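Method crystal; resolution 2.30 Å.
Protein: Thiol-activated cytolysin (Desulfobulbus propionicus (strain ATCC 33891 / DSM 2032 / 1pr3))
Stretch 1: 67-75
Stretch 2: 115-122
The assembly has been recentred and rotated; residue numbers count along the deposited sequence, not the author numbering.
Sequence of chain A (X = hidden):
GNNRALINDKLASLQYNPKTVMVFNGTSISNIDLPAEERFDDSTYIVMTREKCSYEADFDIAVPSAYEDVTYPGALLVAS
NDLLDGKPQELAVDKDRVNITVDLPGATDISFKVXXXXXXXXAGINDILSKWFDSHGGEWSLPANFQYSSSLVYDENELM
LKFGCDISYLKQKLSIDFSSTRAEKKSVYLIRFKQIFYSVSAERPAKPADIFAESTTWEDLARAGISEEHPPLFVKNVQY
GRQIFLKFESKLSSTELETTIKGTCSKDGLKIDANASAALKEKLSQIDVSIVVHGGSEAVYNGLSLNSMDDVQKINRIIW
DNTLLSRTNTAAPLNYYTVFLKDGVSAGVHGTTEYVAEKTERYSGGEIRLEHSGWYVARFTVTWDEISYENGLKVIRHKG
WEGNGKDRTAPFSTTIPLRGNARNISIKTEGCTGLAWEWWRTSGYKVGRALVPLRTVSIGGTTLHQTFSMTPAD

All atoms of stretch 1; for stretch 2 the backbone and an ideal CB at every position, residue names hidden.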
# COMPACT_ATOMS: atom_id res chain seq x y z
N TYR A 67 32.46 -5.45 -30.89
CA TYR A 67 33.22 -4.23 -31.13
C TYR A 67 34.33 -4.02 -30.10
O TYR A 67 34.65 -2.87 -29.79
CB TYR A 67 32.30 -3.02 -31.12
CG TYR A 67 31.25 -3.04 -32.20
CD1 TYR A 67 30.12 -3.84 -32.09
CD2 TYR A 67 31.38 -2.23 -33.32
CE1 TYR A 67 29.15 -3.84 -33.09
CE2 TYR A 67 30.41 -2.22 -34.30
CZ TYR A 67 29.31 -3.03 -34.17
OH TYR A 67 28.39 -3.03 -35.14
N GLU A 68 34.91 -5.11 -29.57
CA GLU A 68 36.08 -4.99 -28.69
C GLU A 68 37.24 -4.30 -29.41
O GLU A 68 37.96 -3.50 -28.80
CB GLU A 68 36.56 -6.36 -28.19
CG GLU A 68 35.51 -7.30 -27.58
CD GLU A 68 36.12 -8.38 -26.63
OE1 GLU A 68 37.38 -8.60 -26.67
OE2 GLU A 68 35.32 -8.99 -25.86
N ASP A 69 37.44 -4.59 -30.69
CA ASP A 69 38.55 -4.01 -31.46
C ASP A 69 38.32 -2.56 -31.85
O ASP A 69 39.21 -1.97 -32.45
CB ASP A 69 38.81 -4.83 -32.70
CG ASP A 69 37.66 -4.73 -33.73
OD1 ASP A 69 36.53 -4.23 -33.40
OD2 ASP A 69 37.89 -5.16 -34.88
N VAL A 70 37.21 -1.95 -31.44
CA VAL A 70 36.91 -0.55 -31.71
C VAL A 70 36.73 0.28 -30.45
O VAL A 70 36.60 1.51 -30.53
CB VAL A 70 35.65 -0.46 -32.60
CG1 VAL A 70 34.97 0.85 -32.51
CG2 VAL A 70 36.06 -0.79 -34.03
N THR A 71 36.80 -0.34 -29.28
CA THR A 71 36.53 0.38 -28.05
C THR A 71 37.64 0.19 -27.06
O THR A 71 37.41 0.04 -25.85
CB THR A 71 35.23 -0.06 -27.40
OG1 THR A 71 35.29 -1.47 -27.18
CG2 THR A 71 34.06 0.21 -28.22
N TYR A 72 38.83 0.13 -27.55
CA TYR A 72 40.02 -0.01 -26.73
C TYR A 72 40.51 1.35 -26.27
O TYR A 72 40.15 2.41 -26.84
CB TYR A 72 41.14 -0.74 -27.52
CG TYR A 72 41.46 -0.03 -28.85
CD1 TYR A 72 40.72 -0.31 -30.00
CD2 TYR A 72 42.44 0.94 -28.93
CE1 TYR A 72 40.98 0.35 -31.21
CE2 TYR A 72 42.68 1.62 -30.12
CZ TYR A 72 41.94 1.31 -31.25
OH TYR A 72 42.15 1.93 -32.44
N PRO A 73 41.33 1.37 -25.24
CA PRO A 73 41.79 2.66 -24.71
C PRO A 73 42.53 3.42 -25.79
O PRO A 73 43.44 2.90 -26.43
CB PRO A 73 42.72 2.27 -23.54
CG PRO A 73 42.31 0.91 -23.18
CD PRO A 73 41.70 0.23 -24.39
N GLY A 74 42.16 4.68 -25.97
CA GLY A 74 42.74 5.50 -27.00
C GLY A 74 42.12 5.35 -28.37
O GLY A 74 42.60 5.99 -29.33
N ALA A 75 41.08 4.53 -28.51
CA ALA A 75 40.36 4.53 -29.79
C ALA A 75 39.68 5.87 -30.00
O ALA A 75 39.52 6.67 -29.05
CB ALA A 75 39.32 3.41 -29.85
N UNK A 115 51.11 4.43 -30.99
CA UNK A 115 49.99 4.89 -31.82
C UNK A 115 48.75 4.06 -31.47
O UNK A 115 48.79 2.83 -31.58
CB UNK A 115 50.32 4.78 -33.31
N UNK A 116 47.64 4.69 -31.05
CA UNK A 116 46.51 3.89 -30.57
C UNK A 116 45.87 3.06 -31.66
O UNK A 116 44.99 3.53 -32.40
CB UNK A 116 45.45 4.80 -29.94
N UNK A 117 46.30 1.83 -31.75
CA UNK A 117 45.63 0.83 -32.59
C UNK A 117 45.37 -0.41 -31.73
O UNK A 117 46.02 -0.63 -30.69
CB UNK A 117 46.47 0.48 -33.82
N UNK A 118 44.30 -1.11 -32.07
CA UNK A 118 43.93 -2.29 -31.30
C UNK A 118 45.12 -3.22 -31.11
O UNK A 118 45.39 -3.69 -30.00
CB UNK A 118 42.78 -3.04 -31.99
N UNK A 119 45.86 -3.50 -32.18
CA UNK A 119 46.96 -4.46 -32.06
C UNK A 119 48.07 -3.89 -31.20
O UNK A 119 48.69 -4.61 -30.40
CB UNK A 119 47.50 -4.84 -33.44
N UNK A 120 48.33 -2.59 -31.31
CA UNK A 120 49.34 -1.96 -30.46
C UNK A 120 48.87 -1.83 -29.01
O UNK A 120 49.65 -2.10 -28.07
CB UNK A 120 49.70 -0.58 -31.01
N UNK A 121 47.62 -1.41 -28.78
CA UNK A 121 47.22 -1.27 -27.40
C UNK A 121 47.17 -2.63 -26.76
O UNK A 121 47.58 -2.80 -25.62
CB UNK A 121 45.87 -0.56 -27.28
N UNK A 122 46.69 -3.64 -27.49
CA UNK A 122 46.54 -4.97 -26.90
C UNK A 122 47.91 -5.54 -26.52
O UNK A 122 48.11 -6.03 -25.41
CB UNK A 122 45.82 -5.91 -27.87

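Position 115 has nothing of stretch 1 within 5.5 Å of its ideal CB, so this surface sets no demand and many side chains would serve. The deposited residue is Val115.

At position 116 CA-to-CB points toward stretch 1, and the ideal CB already lies 3.2 Å from Gly74 O and 4.2 Å from Tyr72 CE2. With so little room, a small or compact side chain fits best, and a phi of -66° is compatible with proline. The residue is Pro116. Its CB sits 4.4 Å from Tyr72 CE2, while Tyr72 OH lies 3.3 Å from Pro116 O, near the plane of the tyrosine ring. Gly74 complements it: a CB there would come tight against Pro116 CB.

Position 117 points away from stretch 1, its ideal CB 4.8 Å from Tyr72 OH. It directly precedes a helix, where the first amide groups lack acceptors, so serine, threonine, aspartate or asparagine would suit. Thr117 takes the place and caps the helix, its OG1 accepting from the backbone N of position 120 at 3.1 Å.

Position 118 opens the helix with CA-to-CB sideways, its ideal CB 3.8 Å from Asp69 O and 3.9 Å from Tyr72 CE1. The backbone of Glu68 and Asp69 lies alongside the Tyr72 ring here, offering a surface that a long apolar or aromatic side chain could cover. Phe118, with chi1 t, covers it with the largest contact area of stretch 2. Asp69 CA stands 3.6 Å from the centroid of the Phe118 ring, almost on its normal, a CH-pi contact over the face. The Tyr72 and Phe118 rings meet obliquely at 44°, with Tyr72 CD1 and Phe118 CD1 3.9 Å apart. Phe118 N lies over one face of the tyrosine ring, 3.5 Å from Tyr72 CZ.

Positions 119 and 120 are out of reach of stretch 1, so stretch 1 sets no demand on them. They are Ala119, small and at ease in a helix, and Asn120, whose ND2 makes a weak hydrogen bond to Val115 O, 3.5 Å.

At position 121 CA-to-CB again points toward stretch 1, with the ideal CB 4.1 Å from Tyr72 CD2 and 4.3 Å from Pro73 O. A medium apolar residue such as valine, isoleucine or leucine would suit. Val121 CG2 lies 3.5 Å from Pro73 O and 3.8 Å from Tyr72 CD2, and Val121 CG1 4.0 Å from Pro73 CD.

Position 122 points sideways with nothing of stretch 1 within 5.5 Å of its ideal CB, so a long polar chain is acceptable. Arg122 does not touch stretch 1.

Stretch 2, residues 115-122: VPTFANVR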
# COMPACT_ATOMS: atom_id res chain seq x y z
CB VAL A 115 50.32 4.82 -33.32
CG1 VAL A 115 51.59 5.63 -33.60
CG2 VAL A 115 50.47 3.40 -33.77
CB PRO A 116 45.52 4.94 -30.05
CG PRO A 116 46.31 6.21 -29.92
CD PRO A 116 47.35 6.13 -31.01
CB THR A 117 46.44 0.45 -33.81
OG1 THR A 117 47.50 -0.41 -33.37
CG2 THR A 117 47.05 1.76 -34.47
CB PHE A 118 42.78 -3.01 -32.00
CG PHE A 118 42.23 -4.16 -31.20
CD1 PHE A 118 41.87 -4.00 -29.86
CD2 PHE A 118 42.09 -5.40 -31.76
CE1 PHE A 118 41.37 -5.07 -29.10
CE2 PHE A 118 41.60 -6.46 -31.01
CZ PHE A 118 41.25 -6.29 -29.67
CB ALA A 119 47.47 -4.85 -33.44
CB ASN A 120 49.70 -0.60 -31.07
CG ASN A 120 50.60 -0.73 -32.31
OD1 ASN A 120 51.10 -1.82 -32.63
ND2 ASN A 120 50.80 0.37 -33.01
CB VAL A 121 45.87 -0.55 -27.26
CG1 VAL A 121 45.41 -0.52 -25.83
CG2 VAL A 121 46.05 0.94 -27.74
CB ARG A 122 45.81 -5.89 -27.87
CG ARG A 122 45.56 -7.31 -27.31
CD ARG A 122 44.66 -8.18 -28.23
NE ARG A 122 45.06 -8.09 -29.64
CZ ARG A 122 44.42 -8.67 -30.66
NH1 ARG A 122 43.33 -9.39 -30.44
NH2 ARG A 122 44.87 -8.51 -31.90
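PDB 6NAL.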